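Local atomic coordinates of UDP-N-acetylglucosamine 2-epimerase (Methanocaldococcus jannaschii, PDB entry 4NES), a protein that probably catalyses the reversible epimerisation at C-2 that interconverts UDP-N-acetylglucosamine and UDP-N-acetylmannosamine, working as a homodimer of GT-B-fold subunits. Residues A295-P301 against R342-F348; E227-Y232 against L330-E335; E216-N220 against V323-K327. Residue numbers count along the deposited sequence, not the author numbering.

Contact 1. Residues A295-P301 against R342-F348; sequences ACILKVP and RNWKNPF
A Schellman motif ends helix 289-298 in the C-terminal Rossmann-like domain of this GT-B fold, and the irregular segment 342-348 runs past it. From A295 the chain is helical, and K299 is the first residue to leave it, with positive phi (62/41), V300 N returning to A295 O (3.0 Å) and K299 N to C296 O (3.2 Å). The CA atoms of K299 and R342 lie 5.5 Å apart, those of I297 and N346 6.3 Å. W344, chi1 p and chi2 76°, turns the edge of its indole to the helix end, and W344 NE1 donates to C296 O at 2.9 Å, a second bond to a carbonyl already taken by K299 N. Tryptophan pairs that N-H with a flat face for lysine: K299, m at chi1 and chi2 and then extended, sets CD 4.1 Å from the centroid of the W344 five-membered ring, a CH-pi contact. The planar guanidinium of R342 can lie flat on proline, P301 CD being 3.5 Å from R342 CZ. C296 SG, small enough for a buried site, touches P347 CD at 4.0 Å. The lysine's charged tip ends at backbone, K299 NZ donating to W344 O at 2.7 Å.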
ATOM      1  N   ALA A 295      21.980   0.569 -20.547  1.00  8.48           N
ATOM      2  CA  ALA A 295      22.194   0.261 -21.959  1.00  7.51           C
ATOM      3  C   ALA A 295      21.886   1.504 -22.791  1.00 10.10           C
ATOM      4  O   ALA A 295      22.645   1.875 -23.689  1.00 10.72           O
ATOM      5  CB  ALA A 295      21.318  -0.911 -22.384  1.00  7.49           C
ATOM      6  N   CYS A 296      20.793   2.180 -22.455  1.00  9.04           N
ATOM      7  CA  CYS A 296      20.396   3.365 -23.191  1.00 10.51           C
ATOM      8  C   CYS A 296      21.439   4.479 -23.030  1.00 10.56           C
ATOM      9  O   CYS A 296      21.866   5.115 -24.008  1.00 10.29           O
ATOM     10  CB  CYS A 296      19.020   3.819 -22.709  1.00  9.83           C
ATOM     11  SG  CYS A 296      18.350   5.255 -23.564  1.00 13.52           S
ATOM     12  N   ILE A 297      21.868   4.694 -21.794  1.00  9.09           N
ATOM     13  CA  ILE A 297      22.838   5.732 -21.479  1.00  9.78           C
ATOM     14  C   ILE A 297      24.179   5.487 -22.168  1.00 13.25           C
ATOM     15  O   ILE A 297      24.802   6.423 -22.698  1.00 13.50           O
ATOM     16  CB  ILE A 297      23.021   5.810 -19.951  1.00  8.65           C
ATOM     17  CG1 ILE A 297      21.727   6.312 -19.294  1.00 11.15           C
ATOM     18  CG2 ILE A 297      24.221   6.696 -19.586  1.00 12.09           C
ATOM     19  CD1 ILE A 297      21.614   5.981 -17.805  1.00 14.38           C
ATOM     20  N   LEU A 298      24.607   4.229 -22.187  1.00 10.45           N
ATOM     21  CA  LEU A 298      25.894   3.845 -22.756  1.00 11.96           C
ATOM     22  C   LEU A 298      25.860   3.663 -24.270  1.00 11.59           C
ATOM     23  O   LEU A 298      26.898   3.365 -24.880  1.00 14.08           O
ATOM     24  CB  LEU A 298      26.382   2.555 -22.103  1.00 11.38           C
ATOM     25  CG  LEU A 298      26.679   2.674 -20.615  1.00 13.41           C
ATOM     26  CD1 LEU A 298      26.937   1.300 -20.002  1.00 14.51           C
ATOM     27  CD2 LEU A 298      27.867   3.605 -20.390  1.00 17.12           C
ATOM     28  N   LYS A 299      24.684   3.850 -24.871  1.00 10.53           N
ATOM     29  CA  LYS A 299      24.486   3.718 -26.322  1.00 11.40           C
ATOM     30  C   LYS A 299      24.783   2.301 -26.818  1.00 12.38           C
ATOM     31  O   LYS A 299      25.407   2.104 -27.870  1.00 14.55           O
ATOM     32  CB  LYS A 299      25.336   4.722 -27.109  1.00 14.37           C
ATOM     33  CG  LYS A 299      25.223   6.145 -26.637  1.00 16.88           C
ATOM     34  CD  LYS A 299      23.828   6.702 -26.792  1.00 19.59           C
ATOM     35  CE  LYS A 299      23.801   8.145 -26.286  1.00 29.53           C
ATOM     36  NZ  LYS A 299      22.435   8.715 -26.252  1.00 34.57           N
ATOM     37  N   VAL A 300      24.349   1.314 -26.045  1.00  9.95           N
ATOM     38  CA  VAL A 300      24.483  -0.078 -26.431  1.00 10.96           C
ATOM     39  C   VAL A 300      23.079  -0.609 -26.630  1.00 10.42           C
ATOM     40  O   VAL A 300      22.255  -0.492 -25.735  1.00 10.79           O
ATOM     41  CB  VAL A 300      25.210  -0.884 -25.325  1.00 11.65           C
ATOM     42  CG1 VAL A 300      25.332  -2.343 -25.704  1.00 13.03           C
ATOM     43  CG2 VAL A 300      26.598  -0.289 -25.056  1.00 14.87           C
ATOM     44  N   PRO A 301      22.782  -1.170 -27.813  1.00 10.79           N
ATOM     45  CA  PRO A 301      21.419  -1.650 -28.057  1.00 10.21           C
ATOM     46  C   PRO A 301      20.963  -2.683 -27.027  1.00 11.66           C
ATOM     47  O   PRO A 301      21.743  -3.535 -26.589  1.00 12.33           O
ATOM     48  CB  PRO A 301      21.517  -2.302 -29.445  1.00 13.13           C
ATOM     49  CG  PRO A 301      22.720  -1.695 -30.069  1.00 16.15           C
ATOM     50  CD  PRO A 301      23.676  -1.430 -28.951  1.00 13.27           C
ATOM     51  N   ARG A 342      23.971   3.390 -33.236  1.00 21.55           N
ATOM     52  CA  ARG A 342      23.977   3.646 -31.800  1.00 20.96           C
ATOM     53  C   ARG A 342      23.891   5.128 -31.497  1.00 19.91           C
ATOM     54  O   ARG A 342      24.692   5.687 -30.747  1.00 31.23           O
ATOM     55  CB  ARG A 342      25.183   2.976 -31.150  1.00 25.34           C
ATOM     56  CG  ARG A 342      25.176   1.506 -31.490  1.00 27.40           C
ATOM     57  CD  ARG A 342      26.317   0.710 -30.916  1.00 32.80           C
ATOM     58  NE  ARG A 342      26.187  -0.671 -31.366  1.00 38.30           N
ATOM     59  CZ  ARG A 342      26.637  -1.728 -30.701  1.00 35.73           C
ATOM     60  NH1 ARG A 342      27.253  -1.569 -29.540  1.00 33.67           N
ATOM     61  NH2 ARG A 342      26.456  -2.945 -31.199  1.00 36.56           N
ATOM     62  N   ASN A 343      22.904   5.758 -32.120  1.00 22.81           N
ATOM     63  CA  ASN A 343      22.541   7.117 -31.797  1.00 26.66           C
ATOM     64  C   ASN A 343      21.074   7.151 -31.400  1.00 28.44           C
ATOM     65  O   ASN A 343      20.214   6.563 -32.061  1.00 30.06           O
ATOM     66  CB  ASN A 343      22.880   8.089 -32.943  1.00 31.36           C
ATOM     67  CG  ASN A 343      21.788   8.184 -33.999  1.00 38.51           C
ATOM     68  OD1 ASN A 343      21.171   7.189 -34.375  1.00 49.22           O
ATOM     69  ND2 ASN A 343      21.559   9.395 -34.493  1.00 43.49           N
ATOM     70  N   TRP A 344      20.818   7.778 -30.263  1.00 14.30           N
ATOM     71  CA  TRP A 344      19.476   8.062 -29.803  1.00 13.90           C
ATOM     72  C   TRP A 344      19.577   9.088 -28.698  1.00 15.82           C
ATOM     73  O   TRP A 344      20.648   9.298 -28.139  1.00 14.76           O
ATOM     74  CB  TRP A 344      18.753   6.796 -29.313  1.00 14.82           C
ATOM     75  CG  TRP A 344      19.541   5.906 -28.392  1.00 10.02           C
ATOM     76  CD1 TRP A 344      19.814   6.117 -27.064  1.00 12.37           C
ATOM     77  CD2 TRP A 344      20.102   4.628 -28.721  1.00  9.75           C
ATOM     78  NE1 TRP A 344      20.527   5.053 -26.560  1.00 13.94           N
ATOM     79  CE2 TRP A 344      20.730   4.134 -27.560  1.00 11.21           C
ATOM     80  CE3 TRP A 344      20.155   3.863 -29.895  1.00 13.30           C
ATOM     81  CZ2 TRP A 344      21.386   2.896 -27.533  1.00 12.46           C
ATOM     82  CZ3 TRP A 344      20.812   2.639 -29.871  1.00 14.70           C
ATOM     83  CH2 TRP A 344      21.423   2.173 -28.695  1.00 13.36           C
ATOM     84  N   LYS A 345      18.457   9.732 -28.405  1.00 16.47           N
ATOM     85  CA  LYS A 345      18.368  10.697 -27.318  1.00 20.57           C
ATOM     86  C   LYS A 345      18.484  10.009 -25.961  1.00 25.19           C
ATOM     87  O   LYS A 345      18.102   8.853 -25.838  1.00 20.91           O
ATOM     88  CB  LYS A 345      17.035  11.437 -27.439  1.00 28.48           C
ATOM     89  CG  LYS A 345      16.294  11.707 -26.142  1.00 36.84           C
ATOM     90  CD  LYS A 345      15.283  12.822 -26.365  1.00 42.36           C
ATOM     91  CE  LYS A 345      14.379  13.030 -25.170  1.00 35.74           C
ATOM     92  NZ  LYS A 345      13.365  11.962 -25.110  1.00 25.47           N
ATOM     93  N   ASN A 346      19.048  10.691 -24.960  1.00 26.63           N
ATOM     94  CA  ASN A 346      18.928  10.202 -23.582  1.00 26.75           C
ATOM     95  C   ASN A 346      17.838  10.956 -22.847  1.00 18.14           C
ATOM     96  O   ASN A 346      17.939  12.158 -22.610  1.00 21.35           O
ATOM     97  CB  ASN A 346      20.239  10.230 -22.780  1.00 29.29           C
ATOM     98  CG  ASN A 346      20.049   9.751 -21.324  1.00 27.01           C
ATOM     99  OD1 ASN A 346      19.701   8.577 -21.056  1.00  7.60           O
ATOM    100  ND2 ASN A 346      20.286  10.660 -20.384  1.00 40.98           N
ATOM    101  N   PRO A 347      16.778  10.235 -22.486  1.00 16.05           N
ATOM    102  CA  PRO A 347      15.574  10.787 -21.871  1.00 16.52           C
ATOM    103  C   PRO A 347      15.705  10.943 -20.361  1.00 15.99           C
ATOM    104  O   PRO A 347      14.794  11.482 -19.738  1.00 15.74           O
ATOM    105  CB  PRO A 347      14.525   9.726 -22.192  1.00 14.97           C
ATOM    106  CG  PRO A 347      15.304   8.444 -22.220  1.00 18.01           C
ATOM    107  CD  PRO A 347      16.646   8.798 -22.792  1.00 17.26           C
ATOM    108  N   PHE A 348      16.817  10.502 -19.780  1.00 12.62           N
ATOM    109  CA  PHE A 348      16.874  10.374 -18.326  1.00 12.64           C
ATOM    110  C   PHE A 348      17.603  11.482 -17.580  1.00 10.71           C
ATOM    111  O   PHE A 348      17.801  11.385 -16.364  1.00 11.50           O
ATOM    112  CB  PHE A 348      17.429   9.002 -17.943  1.00 14.27           C
ATOM    113  CG  PHE A 348      16.584   7.860 -18.421  1.00 15.43           C
ATOM    114  CD1 PHE A 348      15.231   7.802 -18.100  1.00 15.21           C
ATOM    115  CD2 PHE A 348      17.130   6.862 -19.216  1.00 21.19           C
ATOM    116  CE1 PHE A 348      14.444   6.755 -18.548  1.00 18.86           C
ATOM    117  CE2 PHE A 348      16.347   5.811 -19.669  1.00 20.40           C
ATOM    118  CZ  PHE A 348      15.005   5.759 -19.332  1.00 18.36           C
TER
HETATM  119  O   HOH W   1      23.543   9.339 -29.337  1.00 24.50           O

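Contact 2. Residues E227-Y232 against L330-E335; sequences EIIEIY and LIKAVE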
ATOM      1  N   GLU A 227      19.480 -20.509 -29.304  1.00 18.84           N
ATOM      2  CA  GLU A 227      19.231 -20.269 -30.717  1.00 17.48           C
ATOM      3  C   GLU A 227      19.974 -19.046 -31.265  1.00 21.72           C
ATOM      4  O   GLU A 227      20.497 -19.088 -32.382  1.00 19.88           O
ATOM      5  CB  GLU A 227      17.734 -20.135 -30.954  1.00 23.85           C
ATOM      6  CG  GLU A 227      17.272 -20.636 -32.292  1.00 40.31           C
ATOM      7  CD  GLU A 227      15.792 -20.891 -32.303  1.00 45.62           C
ATOM      8  OE1 GLU A 227      15.366 -21.903 -31.711  1.00 46.57           O
ATOM      9  OE2 GLU A 227      15.056 -20.078 -32.894  1.00 51.10           O
ATOM     10  N   ILE A 228      20.000 -17.962 -30.485  1.00 18.15           N
ATOM     11  CA  ILE A 228      20.786 -16.771 -30.816  1.00 18.62           C
ATOM     12  C   ILE A 228      22.227 -17.146 -31.106  1.00 16.42           C
ATOM     13  O   ILE A 228      22.822 -16.696 -32.081  1.00 19.36           O
ATOM     14  CB  ILE A 228      20.829 -15.779 -29.621  1.00 27.62           C
ATOM     15  CG1 ILE A 228      19.561 -14.948 -29.536  1.00 36.60           C
ATOM     16  CG2 ILE A 228      22.040 -14.844 -29.716  1.00 31.07           C
ATOM     17  CD1 ILE A 228      19.653 -13.902 -28.443  1.00 27.79           C
ATOM     18  N   ILE A 229      22.780 -17.969 -30.222  1.00 17.31           N
ATOM     19  CA  ILE A 229      24.155 -18.410 -30.314  1.00 14.67           C
ATOM     20  C   ILE A 229      24.419 -19.140 -31.636  1.00 16.37           C
ATOM     21  O   ILE A 229      25.422 -18.901 -32.303  1.00 19.66           O
ATOM     22  CB  ILE A 229      24.482 -19.335 -29.137  1.00 14.39           C
ATOM     23  CG1 ILE A 229      24.432 -18.555 -27.819  1.00 16.81           C
ATOM     24  CG2 ILE A 229      25.830 -20.007 -29.345  1.00 15.13           C
ATOM     25  CD1 ILE A 229      24.411 -19.436 -26.589  1.00 18.00           C
ATOM     26  N   GLU A 230      23.504 -20.024 -32.011  1.00 18.02           N
ATOM     27  CA  GLU A 230      23.663 -20.827 -33.217  1.00 18.12           C
ATOM     28  C   GLU A 230      23.474 -20.008 -34.488  1.00 19.47           C
ATOM     29  O   GLU A 230      24.182 -20.201 -35.474  1.00 23.99           O
ATOM     30  CB  GLU A 230      22.668 -21.980 -33.188  1.00 16.14           C
ATOM     31  CG  GLU A 230      22.960 -22.986 -32.094  1.00 21.42           C
ATOM     32  CD  GLU A 230      21.745 -23.797 -31.705  1.00 23.92           C
ATOM     33  OE1 GLU A 230      20.666 -23.590 -32.304  1.00 26.37           O
ATOM     34  OE2 GLU A 230      21.869 -24.636 -30.786  1.00 25.60           O
ATOM     35  N   ILE A 231      22.515 -19.090 -34.459  1.00 18.17           N
ATOM     36  CA  ILE A 231      22.177 -18.308 -35.641  1.00 16.85           C
ATOM     37  C   ILE A 231      23.195 -17.203 -35.899  1.00 16.90           C
ATOM     38  O   ILE A 231      23.595 -16.973 -37.042  1.00 21.08           O
ATOM     39  CB  ILE A 231      20.752 -17.721 -35.525  1.00 15.18           C
ATOM     40  CG1 ILE A 231      19.718 -18.838 -35.683  1.00 17.67           C
ATOM     41  CG2 ILE A 231      20.515 -16.625 -36.553  1.00 18.69           C
ATOM     42  CD1 ILE A 231      18.298 -18.388 -35.453  1.00 20.42           C
ATOM     43  N   TYR A 232      23.632 -16.537 -34.833  1.00 19.52           N
ATOM     44  CA  TYR A 232      24.508 -15.378 -34.968  1.00 19.45           C
ATOM     45  C   TYR A 232      25.972 -15.654 -34.624  1.00 20.34           C
ATOM     46  O   TYR A 232      26.826 -14.779 -34.794  1.00 20.79           O
ATOM     47  CB  TYR A 232      23.959 -14.209 -34.143  1.00 17.43           C
ATOM     48  CG  TYR A 232      22.600 -13.751 -34.615  1.00 16.21           C
ATOM     49  CD1 TYR A 232      22.474 -12.949 -35.741  1.00 17.97           C
ATOM     50  CD2 TYR A 232      21.444 -14.140 -33.955  1.00 15.29           C
ATOM     51  CE1 TYR A 232      21.238 -12.535 -36.189  1.00 18.58           C
ATOM     52  CE2 TYR A 232      20.194 -13.728 -34.398  1.00 19.20           C
ATOM     53  CZ  TYR A 232      20.102 -12.923 -35.517  1.00 19.05           C
ATOM     54  OH  TYR A 232      18.872 -12.511 -35.970  1.00 23.42           O
ATOM     55  N   LEU A 330      12.825 -12.710 -30.403  1.00 16.04           N
ATOM     56  CA  LEU A 330      14.207 -12.512 -29.974  1.00 14.64           C
ATOM     57  C   LEU A 330      15.163 -12.571 -31.165  1.00 15.41           C
ATOM     58  O   LEU A 330      16.053 -11.734 -31.304  1.00 16.69           O
ATOM     59  CB  LEU A 330      14.586 -13.547 -28.918  1.00 14.90           C
ATOM     60  CG  LEU A 330      16.048 -13.572 -28.480  1.00 13.93           C
ATOM     61  CD1 LEU A 330      16.455 -12.247 -27.861  1.00 14.29           C
ATOM     62  CD2 LEU A 330      16.252 -14.713 -27.492  1.00 17.72           C
ATOM     63  N   ILE A 331      14.968 -13.555 -32.038  1.00 16.59           N
ATOM     64  CA  ILE A 331      15.825 -13.690 -33.208  1.00 16.47           C
ATOM     65  C   ILE A 331      15.750 -12.455 -34.108  1.00 14.12           C
ATOM     66  O   ILE A 331      16.781 -11.924 -34.527  1.00 16.21           O
ATOM     67  CB  ILE A 331      15.494 -14.970 -34.012  1.00 22.59           C
ATOM     68  CG1 ILE A 331      15.823 -16.212 -33.181  1.00 24.18           C
ATOM     69  CG2 ILE A 331      16.260 -14.997 -35.328  1.00 24.55           C
ATOM     70  CD1 ILE A 331      17.254 -16.247 -32.663  1.00 31.42           C
ATOM     71  N   LYS A 332      14.535 -11.992 -34.385  1.00 16.35           N
ATOM     72  CA  LYS A 332      14.352 -10.819 -35.236  1.00 16.91           C
ATOM     73  C   LYS A 332      14.944  -9.572 -34.585  1.00 13.74           C
ATOM     74  O   LYS A 332      15.586  -8.757 -35.253  1.00 17.11           O
ATOM     75  CB  LYS A 332      12.875 -10.587 -35.541  1.00 22.07           C
ATOM     76  CG  LYS A 332      12.602  -9.321 -36.349  1.00 29.70           C
ATOM     77  CD  LYS A 332      13.252  -9.381 -37.729  1.00 37.92           C
ATOM     78  CE  LYS A 332      12.853  -8.186 -38.583  1.00 39.06           C
ATOM     79  NZ  LYS A 332      13.221  -8.375 -40.014  1.00 39.98           N
ATOM     80  N   ALA A 333      14.732  -9.433 -33.280  1.00 15.36           N
ATOM     81  CA  ALA A 333      15.271  -8.295 -32.539  1.00 13.74           C
ATOM     82  C   ALA A 333      16.799  -8.222 -32.578  1.00 14.12           C
ATOM     83  O   ALA A 333      17.368  -7.130 -32.652  1.00 16.29           O
ATOM     84  CB  ALA A 333      14.782  -8.325 -31.108  1.00 14.17           C
ATOM     85  N   VAL A 334      17.464  -9.370 -32.512  1.00 14.01           N
ATOM     86  CA  VAL A 334      18.918  -9.389 -32.588  1.00 14.33           C
ATOM     87  C   VAL A 334      19.381  -8.843 -33.935  1.00 17.39           C
ATOM     88  O   VAL A 334      20.299  -8.028 -33.999  1.00 19.72           O
ATOM     89  CB  VAL A 334      19.490 -10.797 -32.324  1.00 16.76           C
ATOM     90  CG1 VAL A 334      20.971 -10.843 -32.637  1.00 17.85           C
ATOM     91  CG2 VAL A 334      19.250 -11.206 -30.877  1.00 17.75           C
ATOM     92  N   GLU A 335      18.725  -9.273 -35.012  1.00 18.15           N
ATOM     93  CA  GLU A 335      19.052  -8.763 -36.338  1.00 25.25           C
ATOM     94  C   GLU A 335      18.870  -7.247 -36.419  1.00 21.00           C
ATOM     95  O   GLU A 335      19.748  -6.535 -36.906  1.00 24.02           O
ATOM     96  CB  GLU A 335      18.200  -9.448 -37.406  1.00 27.38           C
ATOM     97  CG  GLU A 335      18.599  -9.093 -38.826  1.00 34.39           C
ATOM     98  CD  GLU A 335      17.783  -9.840 -39.858  1.00 44.42           C
ATOM     99  OE1 GLU A 335      18.384 -10.457 -40.763  1.00 51.60           O
ATOM    100  OE2 GLU A 335      16.538  -9.807 -39.764  1.00 43.84           O
TER
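Two helices of the C-terminal Rossmann-like domain, 215-232 and 327-338, pack side by side over its parallel sheet. Through the segments 227-232 and 330-335 their axes come within 10.4 Å and cross at -47°, the N-to-C directions inclined the same way; the closest CA pair is I228 and I331, 6.3 Å apart. Packing between these helices is centred on I331, which enters as a knob into the hole formed by E227, I228, I231 and Y232. With chi1 and chi2 both m, I331 brings CD1 to 3.7 Å from I231 CD1 and 4.1 Å from I228 CG1, a compact branched chain filling the gap between two turns. On the sheet side, I228 CD1 meets L330 CG at 3.6 Å and V334 CG2 at 3.7 Å. Beneath them, I228 and V334 both touch F202 of strand 201-205, while L330 and V334 rest on I303 of strand 302-304, so these aliphatic side chains join helix to helix and helix to sheet. E227 borders the knob, E227 OE2 lying 4.0 Å from I331 CG1, while its OE1 makes a salt bridge with K327. Y232, the last residue of its helix, uses both its ring and its hydroxyl. V334 CG1 stands over the ring face, 3.5 Å from the centroid of Y232 and 13° off the normal, a close CH-pi contact. Tyrosine suits this border position because its flat ring covers valine while its polar end reaches backbone: the E335 N to I331 O bond is weak at 3.3 Å, and Y232 OH donates to the same I331 O at 2.6 Å.

Contact 3. Residues E216-N220 against V323-K327; sequences ERLKN and VGDNK
One face of an early turn of helix 215-232 meets the tight turn from strand 320-322 into helix 327-338. Segment 216-220 is helical throughout, N220 N bonding E216 O at 3.0 Å. Segment 323-327 opens with a type II' beta turn from V323 to N326, closed by N326 N to V323 O at 3.1 Å; G324 takes its second position at phi/psi 50/-128, easily adopted without a side chain. The closest CA pair is N220 and D325, 6.0 Å apart, their side chains pointing at each other. D325, chi1 t, offers its carboxylate to the amide of N220, chi1 m: N220 ND2 donates to D325 OD2 at 3.0 Å (168°), and weakly to D325 OD1 at 2.5 Å (118°). Asparagine suits the site as a short, neutral donor. R217, chi1 -93°, chi2 t and chi3 p, bends so that one guanidinium face lies over D325 CB. D325 OD2 is 3.2 Å from R217 CG and 4.1 Å from R217 NH1, but well out of the guanidinium plane, so the charges are merely near; R217 NE is satisfied by N211 OD1, and R217 NH2 is bonded elsewhere in the structure. Water 2 lies 3.2 Å from N220 O and 3.4 Å from D325 O but cannot be assumed to donate to both at once. N326 N-caps helix 327-338, its OD1 accepting from K329 N; K327 NZ makes salt bridges with E223 and E227. This beta-alpha connection, with its type II' turn and asparagine N-cap against a neighbouring helix, belongs to the Rossmann-like C-terminal domain of a GT-B enzyme.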
ATOM      1  N   GLU A 216       8.387 -22.956 -17.586  1.00 20.58           N
ATOM      2  CA  GLU A 216       8.283 -22.977 -19.040  1.00 23.94           C
ATOM      3  C   GLU A 216       8.656 -21.617 -19.673  1.00 17.96           C
ATOM      4  O   GLU A 216       9.143 -21.573 -20.805  1.00 21.01           O
ATOM      5  CB  GLU A 216       6.932 -23.542 -19.499  1.00 37.67           C
ATOM      6  CG  GLU A 216       6.675 -24.987 -19.001  1.00 43.18           C
ATOM      7  CD  GLU A 216       7.634 -26.025 -19.593  1.00 34.95           C
ATOM      8  OE1 GLU A 216       7.798 -26.050 -20.828  1.00 47.91           O
ATOM      9  OE2 GLU A 216       8.221 -26.826 -18.836  1.00 17.31           O
ATOM     10  N   ARG A 217       8.479 -20.521 -18.933  1.00 19.70           N
ATOM     11  CA  ARG A 217       8.999 -19.237 -19.400  1.00 20.11           C
ATOM     12  C   ARG A 217      10.524 -19.243 -19.379  1.00 15.31           C
ATOM     13  O   ARG A 217      11.170 -18.804 -20.331  1.00 18.43           O
ATOM     14  CB  ARG A 217       8.480 -18.063 -18.562  1.00 24.93           C
ATOM     15  CG  ARG A 217       7.221 -17.404 -19.106  1.00 31.79           C
ATOM     16  CD  ARG A 217       6.971 -16.045 -18.456  1.00 27.82           C
ATOM     17  NE  ARG A 217       7.815 -14.979 -18.995  1.00 26.77           N
ATOM     18  CZ  ARG A 217       7.466 -14.180 -20.000  1.00 30.50           C
ATOM     19  NH1 ARG A 217       6.286 -14.329 -20.590  1.00 35.20           N
ATOM     20  NH2 ARG A 217       8.296 -13.233 -20.422  1.00 31.68           N
ATOM     21  N   LEU A 218      11.095 -19.753 -18.292  1.00 14.85           N
ATOM     22  CA  LEU A 218      12.547 -19.839 -18.167  1.00 16.76           C
ATOM     23  C   LEU A 218      13.135 -20.755 -19.237  1.00 16.52           C
ATOM     24  O   LEU A 218      14.154 -20.429 -19.847  1.00 16.65           O
ATOM     25  CB  LEU A 218      12.939 -20.324 -16.771  1.00 15.40           C
ATOM     26  CG  LEU A 218      14.429 -20.312 -16.420  1.00 14.52           C
ATOM     27  CD1 LEU A 218      15.035 -18.941 -16.683  1.00 17.22           C
ATOM     28  CD2 LEU A 218      14.607 -20.701 -14.967  1.00 16.21           C
ATOM     29  N   LYS A 219      12.486 -21.895 -19.466  1.00 16.93           N
ATOM     30  CA  LYS A 219      12.904 -22.810 -20.522  1.00 16.79           C
ATOM     31  C   LYS A 219      12.859 -22.130 -21.892  1.00 16.37           C
ATOM     32  O   LYS A 219      13.782 -22.274 -22.700  1.00 18.32           O
ATOM     33  CB  LYS A 219      12.023 -24.061 -20.529  1.00 20.44           C
ATOM     34  CG  LYS A 219      12.154 -24.881 -21.799  1.00 31.41           C
ATOM     35  CD  LYS A 219      11.306 -26.136 -21.745  1.00 35.95           C
ATOM     36  CE  LYS A 219      11.859 -27.125 -20.736  1.00 42.51           C
ATOM     37  NZ  LYS A 219      11.037 -28.364 -20.670  1.00 47.70           N
ATOM     38  N   ASN A 220      11.783 -21.390 -22.147  1.00 15.57           N
ATOM     39  CA  ASN A 220      11.646 -20.666 -23.412  1.00 17.66           C
ATOM     40  C   ASN A 220      12.769 -19.663 -23.643  1.00 17.21           C
ATOM     41  O   ASN A 220      13.271 -19.525 -24.752  1.00 17.40           O
ATOM     42  CB  ASN A 220      10.299 -19.954 -23.490  1.00 20.88           C
ATOM     43  CG  ASN A 220       9.175 -20.876 -23.895  1.00 25.86           C
ATOM     44  OD1 ASN A 220       9.408 -21.966 -24.413  1.00 25.82           O
ATOM     45  ND2 ASN A 220       7.941 -20.442 -23.658  1.00 22.78           N
ATOM     46  N   VAL A 323      10.777  -8.350 -26.296  1.00 11.21           N
ATOM     47  CA  VAL A 323      10.582  -9.653 -26.947  1.00 13.54           C
ATOM     48  C   VAL A 323       9.956 -10.725 -26.054  1.00 13.81           C
ATOM     49  O   VAL A 323       9.671 -11.835 -26.522  1.00 14.26           O
ATOM     50  CB  VAL A 323      11.912 -10.212 -27.512  1.00 12.21           C
ATOM     51  CG1 VAL A 323      12.491  -9.262 -28.528  1.00 15.24           C
ATOM     52  CG2 VAL A 323      12.900 -10.487 -26.388  1.00 11.10           C
ATOM     53  N   GLY A 324       9.758 -10.403 -24.781  1.00 14.90           N
ATOM     54  CA  GLY A 324       9.222 -11.355 -23.825  1.00 14.32           C
ATOM     55  C   GLY A 324       9.925 -12.700 -23.819  1.00 14.61           C
ATOM     56  O   GLY A 324      11.168 -12.784 -23.758  1.00 14.45           O
ATOM     57  N   ASP A 325       9.077 -13.725 -23.941  1.00 17.12           N
ATOM     58  CA  ASP A 325       9.327 -15.163 -23.873  1.00 26.74           C
ATOM     59  C   ASP A 325       9.646 -15.722 -25.261  1.00 21.30           C
ATOM     60  O   ASP A 325      10.138 -16.848 -25.403  1.00 23.07           O
ATOM     61  CB  ASP A 325       7.992 -15.776 -23.394  1.00 35.41           C
ATOM     62  CG  ASP A 325       8.002 -17.290 -23.290  1.00 36.54           C
ATOM     63  OD1 ASP A 325       8.036 -17.988 -24.323  1.00 50.28           O
ATOM     64  OD2 ASP A 325       7.889 -17.793 -22.160  1.00 26.83           O
ATOM     65  N   ASN A 326       9.355 -14.926 -26.281  1.00 17.11           N
ATOM     66  CA  ASN A 326       9.202 -15.403 -27.656  1.00 16.43           C
ATOM     67  C   ASN A 326      10.536 -15.506 -28.390  1.00 19.44           C
ATOM     68  O   ASN A 326      11.195 -14.492 -28.606  1.00 17.35           O
ATOM     69  CB  ASN A 326       8.263 -14.433 -28.388  1.00 18.71           C
ATOM     70  CG  ASN A 326       7.892 -14.888 -29.798  1.00 15.00           C
ATOM     71  OD1 ASN A 326       8.738 -15.280 -30.598  1.00 23.53           O
ATOM     72  ND2 ASN A 326       6.604 -14.816 -30.104  1.00 33.90           N
ATOM     73  N   LYS A 327      10.927 -16.711 -28.806  1.00 18.85           N
ATOM     74  CA  LYS A 327      12.245 -16.864 -29.415  1.00 19.65           C
ATOM     75  C   LYS A 327      12.314 -16.266 -30.818  1.00 18.66           C
ATOM     76  O   LYS A 327      13.358 -15.775 -31.231  1.00 19.15           O
ATOM     77  CB  LYS A 327      12.752 -18.316 -29.359  1.00 26.86           C
ATOM     78  CG  LYS A 327      12.217 -19.268 -30.404  1.00 35.14           C
ATOM     79  CD  LYS A 327      12.725 -20.679 -30.104  1.00 35.46           C
ATOM     80  CE  LYS A 327      12.234 -21.689 -31.122  1.00 41.17           C
ATOM     81  NZ  LYS A 327      12.882 -23.015 -30.902  1.00 45.33           N
TER
HETATM   82  O   HOH W   2      13.423 -16.707 -26.291  1.00 21.43           O

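Overall arrangement
All three contacts belong to one six-stranded parallel-sheet domain, and their segments alternate along the chain. Contacts 2 and 3 share helix 215-232, facing respectively helix 327-338 and the turn that leads into it; their centres are 13 Å apart, and they touch directly where E227 OE1 meets K327 NZ in a 2.8 Å salt bridge and A333 CB packs on V323 CG1 at 3.6 Å. Contact 1 stands apart, its centre about 21 Å from that of contact 2 and 25 Å from that of contact 3. None lies at the probable active site, where H207 is the likely catalytic residue. A bound UDP lies about 9 Å from the side chain of I297 in contact 1 and about 14 Å from that of R217 in contact 3.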